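Long-range contacts in ditrans,polycis-undecaprenyl-diphosphate synthase ((2E,6E)-farnesyl-diphosphate specific) (Acinetobacter baumannii, PDB 6ACS), which probably catalyses the sequential condensation of isopentenyl diphosphate with farnesyl diphosphate to make undecaprenyl diphosphate, the lipid carrier precursor for bacterial cell-wall synthesis: residues 135-140 / 195-200; 145-150 / 167-172. One frame throughout, in Å; residues are numbered along the deposited sequence. Where two conformers were deposited one is given.

How the contacts relate
Helix 139-155 is common to both contacts. Its first turn meets the loop 195-200 in contact 1, and its middle meets helix 166-170 and the turn after it in contact 2, with about 14 Å between the two centres. Along the chain, 145-150 and 167-172 both fall between the segments of contact 1. The two touch through Trp199, whose CH2 lies 3.7 Å from CD2 of Phe169. Contact 1 is buried, about 9 Å from the centre of the chain, and adjoins the predicted substrate-binding residue Ile193; contact 2 lies about 18 Å from the chain centre, away from the annotated sites. Both also touch the second subunit of the homodimer.

Contact 1. Residues 135-140 / 195-200; sequences VSYGGM and NFLLWQ
One residue, Asn195, holds the start of helix 139-155 with two oxygens: its main-chain O accepts Gly139 N and its side-chain OD1 accepts Met140 N, both at 2.8 Å. The first donor stands above the carbonyl plane, whereas the second lies in the amide plane on a lone pair of OD1 (N-H...O angle 157°). Two first-turn N-H groups, next to the N-cap Gly138, are thus satisfied by the loop. Asn195 takes a left-handed backbone conformation (phi 62°), and its CG, anti to the backbone N, swings the amide toward the helix. The Met140 chain crosses Asn195 at about a right angle, CG touching both OD1 (3.3 Å) and Leu198 CD1, and its bend at chi3 (-76°) lays CE against Asn195 CG. Tyr137, CG anti to its N, sends its ring across the side chains of Phe196 and Leu197: CE2 meets Phe196 CD1 at 4.0 Å and OH nears Leu197 CD2 at 3.5 Å. That hydroxyl and Gln200 NE2 both hydrogen-bond Asp142 OD2. Water 2 joins Gly139 O, Trp199 N and Gln200 OE1. Leu198 lies beside Ile193, predicted to bind substrate; Met140 and Asn195 pack on Tyr203 of the second subunit. The loop 195-200 joins the helix start to the parallel sheet: Phe196 packs on Ala14 and Ile16 of strand 12-17 and Leu197 on Ile102 of strand 97-102, where Tyr137 also rests.

Contact 2. Residues 145-150 / 167-172; sequences NAAKQV and DLFAKY
The Tyr172 ring presents one face to Val150 and an edge to Gln149, in a helix-to-helix contact of the cis-prenyltransferase fold in which helix 139-155 meets the short helix 166-170 and the turn that follows it. Val150 puts CG2, anti to its carbonyl carbon, over the ring in a CH-pi contact: the methyl is 3.5 Å from the Tyr172 ring centroid and 19° off the normal, displaced toward the rim on the side of CD1 and CE1. Gln149, one residue earlier, runs obliquely past the CD2 side of the same ring, its amide plane 81° from the ring plane and OE1 at the ring edge. Its NE2 turns back along its own helix to Asn145 OD1, a hydrogen bond of 3.0 Å that helps fix the rotation of the amide. Ala146 sits between the two aromatic residues. Its CB meets Tyr172 CB at 3.6 Å and the tip of the Phe169 ring, CZ, also at 3.6 Å. Phe169, with CG anti to its backbone N, reaches across to the helix, and CE1 comes within 3.5 Å of Ala147 N. With only a methyl group at Ala146, the backbones lie close, the CA atoms of Ala146 and Tyr172 being 4.8 Å apart. No hydrogen bond crosses between the segments. Beyond them, Phe169 packs on Ala147 of the second subunit. Tyr172 is also held by its own turn, where its N donates to Phe169 O at 3.0 Å.

Contact 1. Residues 135-140 / 195-200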
ATOM      1  N   VAL B 135     -12.591 -10.770   6.850  1.00 24.56           N
ATOM      2  CA  VAL B 135     -12.830 -11.249   8.208  1.00 25.29           C
ATOM      3  C   VAL B 135     -11.524 -11.831   8.725  1.00 25.65           C
ATOM      4  O   VAL B 135     -10.929 -12.693   8.070  1.00 26.68           O
ATOM      5  CB  VAL B 135     -13.938 -12.321   8.244  1.00 28.50           C
ATOM      6  CG1 VAL B 135     -14.173 -12.813   9.676  1.00 31.78           C
ATOM      7  CG2 VAL B 135     -15.233 -11.801   7.593  1.00 28.09           C
ATOM      8  N   SER B 136     -11.086 -11.371   9.902  1.00 25.60           N
ATOM      9  CA  SER B 136      -9.786 -11.775  10.447  1.00 29.53           C
ATOM     10  C   SER B 136      -8.700 -11.603   9.396  1.00 28.30           C
ATOM     11  O   SER B 136      -7.856 -12.484   9.185  1.00 25.16           O
ATOM     12  CB  SER B 136      -9.805 -13.217  10.968  1.00 37.23           C
ATOM     13  OG  SER B 136     -10.652 -13.328  12.096  1.00 41.34           O
ATOM     14  N   TYR B 137      -8.748 -10.457   8.719  1.00 25.36           N
ATOM     15  CA  TYR B 137      -7.889 -10.149   7.590  1.00 22.72           C
ATOM     16  C   TYR B 137      -6.880  -9.069   7.966  1.00 27.06           C
ATOM     17  O   TYR B 137      -7.205  -8.134   8.702  1.00 26.34           O
ATOM     18  CB  TYR B 137      -8.731  -9.668   6.391  1.00 21.69           C
ATOM     19  CG  TYR B 137      -7.852  -9.265   5.245  1.00 20.57           C
ATOM     20  CD1 TYR B 137      -7.444 -10.202   4.313  1.00 21.42           C
ATOM     21  CD2 TYR B 137      -7.405  -7.950   5.111  1.00 22.23           C
ATOM     22  CE1 TYR B 137      -6.594  -9.859   3.274  1.00 22.01           C
ATOM     23  CE2 TYR B 137      -6.552  -7.588   4.079  1.00 21.15           C
ATOM     24  CZ  TYR B 137      -6.142  -8.548   3.170  1.00 23.91           C
ATOM     25  OH  TYR B 137      -5.301  -8.190   2.151  1.00 20.86           O
ATOM     26  N   GLY B 138      -5.675  -9.177   7.421  1.00 24.05           N
ATOM     27  CA  GLY B 138      -4.744  -8.057   7.385  1.00 23.93           C
ATOM     28  C   GLY B 138      -3.910  -8.155   6.125  1.00 23.00           C
ATOM     29  O   GLY B 138      -3.657  -9.250   5.623  1.00 22.40           O
ATOM     30  N   GLY B 139      -3.475  -7.002   5.608  1.00 18.99           N
ATOM     31  CA  GLY B 139      -2.699  -7.026   4.373  1.00 21.13           C
ATOM     32  C   GLY B 139      -1.359  -7.719   4.537  1.00 21.53           C
ATOM     33  O   GLY B 139      -0.881  -8.422   3.638  1.00 21.37           O
ATOM     34  N   MET B 140      -0.716  -7.507   5.678  1.00 19.96           N
ATOM     35  CA  MET B 140       0.521  -8.219   5.943  1.00 20.68           C
ATOM     36  C   MET B 140       0.279  -9.713   6.064  1.00 19.82           C
ATOM     37  O   MET B 140       1.074 -10.507   5.547  1.00 20.68           O
ATOM     38  CB  MET B 140       1.179  -7.681   7.212  1.00 20.68           C
ATOM     39  CG  MET B 140       1.766  -6.285   7.006  1.00 23.19           C
ATOM     40  SD  MET B 140       2.618  -5.673   8.501  1.00 30.42           S
ATOM     41  CE  MET B 140       1.252  -5.218   9.547  0.55 31.91           C
ATOM     42  N   ASN B 195      -3.157  -1.400   7.375  1.00 24.30           N
ATOM     43  CA  ASN B 195      -2.912  -2.823   7.134  1.00 22.76           C
ATOM     44  C   ASN B 195      -4.122  -3.497   6.484  1.00 25.31           C
ATOM     45  O   ASN B 195      -4.462  -4.646   6.785  1.00 26.29           O
ATOM     46  CB  ASN B 195      -2.538  -3.531   8.436  1.00 24.23           C
ATOM     47  CG  ASN B 195      -2.014  -4.932   8.199  1.00 26.29           C
ATOM     48  OD1 ASN B 195      -1.377  -5.202   7.182  1.00 25.64           O
ATOM     49  ND2 ASN B 195      -2.313  -5.836   9.119  1.00 27.90           N
ATOM     50  N   PHE B 196      -4.755  -2.799   5.550  1.00 24.87           N
ATOM     51  CA  PHE B 196      -5.838  -3.436   4.816  1.00 25.57           C
ATOM     52  C   PHE B 196      -5.169  -3.969   3.550  1.00 34.09           C
ATOM     53  O   PHE B 196      -4.118  -4.607   3.659  1.00 39.43           O
ATOM     54  CB  PHE B 196      -7.005  -2.432   4.649  1.00 21.97           C
ATOM     55  CG  PHE B 196      -8.242  -2.973   3.940  1.00 22.82           C
ATOM     56  CD1 PHE B 196      -8.703  -4.257   4.155  1.00 23.94           C
ATOM     57  CD2 PHE B 196      -9.019  -2.115   3.180  1.00 26.27           C
ATOM     58  CE1 PHE B 196      -9.848  -4.722   3.507  1.00 27.76           C
ATOM     59  CE2 PHE B 196     -10.195  -2.559   2.552  1.00 24.97           C
ATOM     60  CZ  PHE B 196     -10.605  -3.858   2.712  1.00 25.31           C
ATOM     61  N   LEU B 197      -5.698  -3.689   2.367  1.00 30.75           N
ATOM     62  CA  LEU B 197      -5.271  -4.278   1.081  1.00 25.55           C
ATOM     63  C   LEU B 197      -3.983  -3.693   0.482  1.00 27.99           C
ATOM     64  O   LEU B 197      -3.989  -3.061  -0.580  1.00 30.20           O
ATOM     65  CB  LEU B 197      -6.396  -4.093   0.089  1.00 19.23           C
ATOM     66  CG  LEU B 197      -7.724  -4.739   0.433  1.00 23.75           C
ATOM     67  CD1 LEU B 197      -8.777  -4.256  -0.580  1.00 26.60           C
ATOM     68  CD2 LEU B 197      -7.557  -6.244   0.369  1.00 23.88           C
ATOM     69  N   LEU B 198      -2.854  -3.994   1.119  1.00 22.47           N
ATOM     70  CA  LEU B 198      -1.593  -3.342   0.750  1.00 20.55           C
ATOM     71  C   LEU B 198      -1.159  -3.686  -0.676  1.00 24.72           C
ATOM     72  O   LEU B 198      -0.847  -2.796  -1.482  1.00 22.67           O
ATOM     73  CB  LEU B 198      -0.501  -3.761   1.736  1.00 21.37           C
ATOM     74  CG  LEU B 198      -0.842  -3.504   3.200  1.00 23.88           C
ATOM     75  CD1 LEU B 198       0.265  -4.093   4.089  1.00 22.58           C
ATOM     76  CD2 LEU B 198      -1.057  -2.009   3.495  1.00 22.76           C
ATOM     77  N   TRP B 199      -1.117  -4.976  -1.003  1.00 21.64           N
ATOM     78  CA  TRP B 199      -0.737  -5.375  -2.357  1.00 22.14           C
ATOM     79  C   TRP B 199      -1.756  -4.877  -3.376  1.00 22.74           C
ATOM     80  O   TRP B 199      -1.391  -4.310  -4.416  1.00 23.50           O
ATOM     81  CB  TRP B 199      -0.595  -6.901  -2.412  1.00 19.78           C
ATOM     82  CG  TRP B 199      -0.197  -7.468  -3.753  1.00 19.38           C
ATOM     83  CD1 TRP B 199      -1.031  -7.761  -4.810  1.00 21.20           C
ATOM     84  CD2 TRP B 199       1.121  -7.834  -4.171  1.00 21.09           C
ATOM     85  NE1 TRP B 199      -0.298  -8.272  -5.866  1.00 23.36           N
ATOM     86  CE2 TRP B 199       1.024  -8.337  -5.489  1.00 22.06           C
ATOM     87  CE3 TRP B 199       2.381  -7.794  -3.554  1.00 20.54           C
ATOM     88  CZ2 TRP B 199       2.133  -8.786  -6.195  1.00 19.89           C
ATOM     89  CZ3 TRP B 199       3.470  -8.250  -4.265  1.00 19.21           C
ATOM     90  CH2 TRP B 199       3.346  -8.724  -5.561  1.00 19.71           C
ATOM     91  N   GLN B 200      -3.047  -5.081  -3.084  1.00 19.68           N
ATOM     92  CA  GLN B 200      -4.103  -4.871  -4.065  1.00 20.40           C
ATOM     93  C   GLN B 200      -4.403  -3.396  -4.288  1.00 23.97           C
ATOM     94  O   GLN B 200      -4.966  -3.040  -5.329  1.00 22.29           O
ATOM     95  CB  GLN B 200      -5.381  -5.583  -3.612  1.00 20.00           C
ATOM     96  CG  GLN B 200      -5.217  -7.114  -3.397  1.00 19.26           C
ATOM     97  CD  GLN B 200      -4.811  -7.524  -1.977  1.00 20.56           C
ATOM     98  OE1 GLN B 200      -4.200  -6.762  -1.231  1.00 21.04           O
ATOM     99  NE2 GLN B 200      -5.151  -8.750  -1.611  1.00 21.39           N
TER
HETATM  100  O   HOH W   1      -5.446  -6.003  10.395  1.00 64.61           O
HETATM  101  O   HOH W   2      -2.159  -7.122   0.902  1.00 22.08           O

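Contact 2. Residues 145-150 / 167-172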
ATOM      1  N   ASN B 145       0.961 -15.007   3.998  1.00 22.36           N
ATOM      2  CA  ASN B 145       0.272 -16.246   3.647  1.00 25.11           C
ATOM      3  C   ASN B 145       0.591 -16.663   2.213  1.00 22.25           C
ATOM      4  O   ASN B 145       0.825 -17.852   1.936  1.00 23.24           O
ATOM      5  CB  ASN B 145      -1.233 -16.041   3.835  1.00 23.26           C
ATOM      6  CG  ASN B 145      -2.037 -17.290   3.535  1.00 27.08           C
ATOM      7  OD1 ASN B 145      -2.776 -17.362   2.547  1.00 31.99           O
ATOM      8  ND2 ASN B 145      -1.908 -18.273   4.387  1.00 22.27           N
ATOM      9  N   ALA B 146       0.614 -15.691   1.294  1.00 21.44           N
ATOM     10  CA  ALA B 146       1.065 -15.969  -0.068  1.00 21.83           C
ATOM     11  C   ALA B 146       2.508 -16.492  -0.068  1.00 21.96           C
ATOM     12  O   ALA B 146       2.842 -17.467  -0.760  1.00 21.62           O
ATOM     13  CB  ALA B 146       0.945 -14.697  -0.923  1.00 20.81           C
ATOM     14  N   ALA B 147       3.380 -15.848   0.712  1.00 22.24           N
ATOM     15  CA  ALA B 147       4.780 -16.283   0.776  1.00 21.73           C
ATOM     16  C   ALA B 147       4.900 -17.698   1.325  1.00 24.60           C
ATOM     17  O   ALA B 147       5.734 -18.494   0.858  1.00 23.41           O
ATOM     18  CB  ALA B 147       5.591 -15.302   1.630  1.00 20.65           C
ATOM     19  N   LYS B 148       4.065 -18.028   2.311  1.00 22.37           N
ATOM     20  CA  LYS B 148       4.053 -19.370   2.878  1.00 23.45           C
ATOM     21  C   LYS B 148       3.644 -20.393   1.831  1.00 22.15           C
ATOM     22  O   LYS B 148       4.253 -21.453   1.721  1.00 22.21           O
ATOM     23  CB  LYS B 148       3.101 -19.429   4.076  1.00 22.67           C
ATOM     24  CG  LYS B 148       2.939 -20.829   4.651  1.00 23.49           C
ATOM     25  CD  LYS B 148       2.093 -20.825   5.947  1.00 29.76           C
ATOM     26  CE  LYS B 148       0.616 -20.663   5.673  0.59 31.91           C
ATOM     27  NZ  LYS B 148      -0.172 -21.064   6.878  0.59 36.73           N
ATOM     28  N   GLN B 149       2.589 -20.098   1.064  1.00 21.52           N
ATOM     29  CA  GLN B 149       2.147 -21.049   0.053  1.00 21.74           C
ATOM     30  C   GLN B 149       3.213 -21.273  -1.013  1.00 23.19           C
ATOM     31  O   GLN B 149       3.448 -22.413  -1.451  1.00 26.16           O
ATOM     32  CB  GLN B 149       0.864 -20.547  -0.599  1.00 22.90           C
ATOM     33  CG  GLN B 149      -0.333 -20.515   0.309  1.00 28.79           C
ATOM     34  CD  GLN B 149      -1.529 -19.966  -0.432  1.00 35.79           C
ATOM     35  OE1 GLN B 149      -1.912 -20.502  -1.468  1.00 31.86           O
ATOM     36  NE2 GLN B 149      -2.085 -18.863   0.054  1.00 41.51           N
ATOM     37  N   VAL B 150       3.858 -20.194  -1.452  1.00 22.64           N
ATOM     38  CA  VAL B 150       4.937 -20.316  -2.434  1.00 23.67           C
ATOM     39  C   VAL B 150       6.085 -21.150  -1.872  1.00 25.50           C
ATOM     40  O   VAL B 150       6.611 -22.058  -2.537  1.00 24.03           O
ATOM     41  CB  VAL B 150       5.422 -18.918  -2.849  1.00 24.91           C
ATOM     42  CG1 VAL B 150       6.696 -19.024  -3.652  1.00 28.96           C
ATOM     43  CG2 VAL B 150       4.339 -18.241  -3.674  1.00 27.67           C
ATOM     44  N   ASP B 167       5.163 -11.534 -10.806  1.00 19.55           N
ATOM     45  CA  ASP B 167       4.071 -12.168 -11.543  1.00 21.39           C
ATOM     46  C   ASP B 167       3.691 -13.505 -10.932  1.00 19.82           C
ATOM     47  O   ASP B 167       2.501 -13.825 -10.810  1.00 20.74           O
ATOM     48  CB  ASP B 167       4.461 -12.354 -13.004  1.00 24.98           C
ATOM     49  CG  ASP B 167       4.466 -11.049 -13.769  1.00 35.57           C
ATOM     50  OD1 ASP B 167       3.826 -10.074 -13.305  1.00 38.09           O
ATOM     51  OD2 ASP B 167       5.130 -10.998 -14.815  1.00 40.69           O
ATOM     52  N   LEU B 168       4.687 -14.281 -10.515  1.00 19.10           N
ATOM     53  CA  LEU B 168       4.398 -15.565  -9.889  1.00 22.18           C
ATOM     54  C   LEU B 168       3.751 -15.369  -8.517  1.00 19.86           C
ATOM     55  O   LEU B 168       2.756 -16.027  -8.182  1.00 20.40           O
ATOM     56  CB  LEU B 168       5.688 -16.394  -9.811  1.00 23.62           C
ATOM     57  CG  LEU B 168       5.525 -17.854  -9.348  1.00 24.37           C
ATOM     58  CD1 LEU B 168       6.624 -18.756  -9.941  1.00 24.26           C
ATOM     59  CD2 LEU B 168       5.551 -17.953  -7.813  1.00 24.71           C
ATOM     60  N   PHE B 169       4.314 -14.474  -7.712  1.00 17.55           N
ATOM     61  CA  PHE B 169       3.823 -14.249  -6.357  1.00 17.49           C
ATOM     62  C   PHE B 169       2.390 -13.747  -6.356  1.00 19.51           C
ATOM     63  O   PHE B 169       1.590 -14.143  -5.503  1.00 19.71           O
ATOM     64  CB  PHE B 169       4.737 -13.246  -5.646  1.00 20.06           C
ATOM     65  CG  PHE B 169       4.389 -13.031  -4.199  1.00 18.57           C
ATOM     66  CD1 PHE B 169       4.793 -13.939  -3.231  1.00 21.82           C
ATOM     67  CD2 PHE B 169       3.660 -11.915  -3.811  1.00 18.09           C
ATOM     68  CE1 PHE B 169       4.470 -13.728  -1.890  1.00 21.25           C
ATOM     69  CE2 PHE B 169       3.337 -11.699  -2.496  1.00 21.49           C
ATOM     70  CZ  PHE B 169       3.750 -12.603  -1.525  1.00 20.54           C
ATOM     71  N   ALA B 170       2.036 -12.913  -7.339  1.00 19.68           N
ATOM     72  CA  ALA B 170       0.721 -12.289  -7.352  1.00 19.46           C
ATOM     73  C   ALA B 170      -0.413 -13.310  -7.352  1.00 22.00           C
ATOM     74  O   ALA B 170      -1.513 -13.018  -6.850  1.00 20.53           O
ATOM     75  CB  ALA B 170       0.621 -11.359  -8.570  1.00 19.96           C
ATOM     76  N   LYS B 171      -0.170 -14.511  -7.895  1.00 20.07           N
ATOM     77  CA  LYS B 171      -1.228 -15.508  -8.012  1.00 20.20           C
ATOM     78  C   LYS B 171      -1.598 -16.137  -6.676  1.00 19.41           C
ATOM     79  O   LYS B 171      -2.567 -16.896  -6.620  1.00 20.39           O
ATOM     80  CB  LYS B 171      -0.838 -16.598  -9.013  1.00 20.92           C
ATOM     81  CG  LYS B 171      -0.609 -16.082 -10.433  1.00 24.03           C
ATOM     82  CD  LYS B 171      -1.891 -15.470 -10.983  1.00 28.87           C
ATOM     83  CE  LYS B 171      -1.776 -15.138 -12.458  1.00 36.40           C
ATOM     84  NZ  LYS B 171      -2.884 -14.256 -12.910  1.00 39.25           N
ATOM     85  N   TYR B 172      -0.864 -15.834  -5.614  1.00 20.37           N
ATOM     86  CA  TYR B 172      -1.127 -16.382  -4.290  1.00 20.24           C
ATOM     87  C   TYR B 172      -1.734 -15.366  -3.329  1.00 22.08           C
ATOM     88  O   TYR B 172      -2.105 -15.733  -2.205  1.00 21.39           O
ATOM     89  CB  TYR B 172       0.176 -16.917  -3.694  1.00 21.17           C
ATOM     90  CG  TYR B 172       0.736 -18.097  -4.458  1.00 21.36           C
ATOM     91  CD1 TYR B 172       1.568 -17.914  -5.558  1.00 21.93           C
ATOM     92  CD2 TYR B 172       0.439 -19.400  -4.064  1.00 21.63           C
ATOM     93  CE1 TYR B 172       2.103 -19.004  -6.256  1.00 20.64           C
ATOM     94  CE2 TYR B 172       0.970 -20.497  -4.752  1.00 23.45           C
ATOM     95  CZ  TYR B 172       1.804 -20.287  -5.841  1.00 23.54           C
ATOM     96  OH  TYR B 172       2.336 -21.358  -6.538  1.00 26.29           O
TER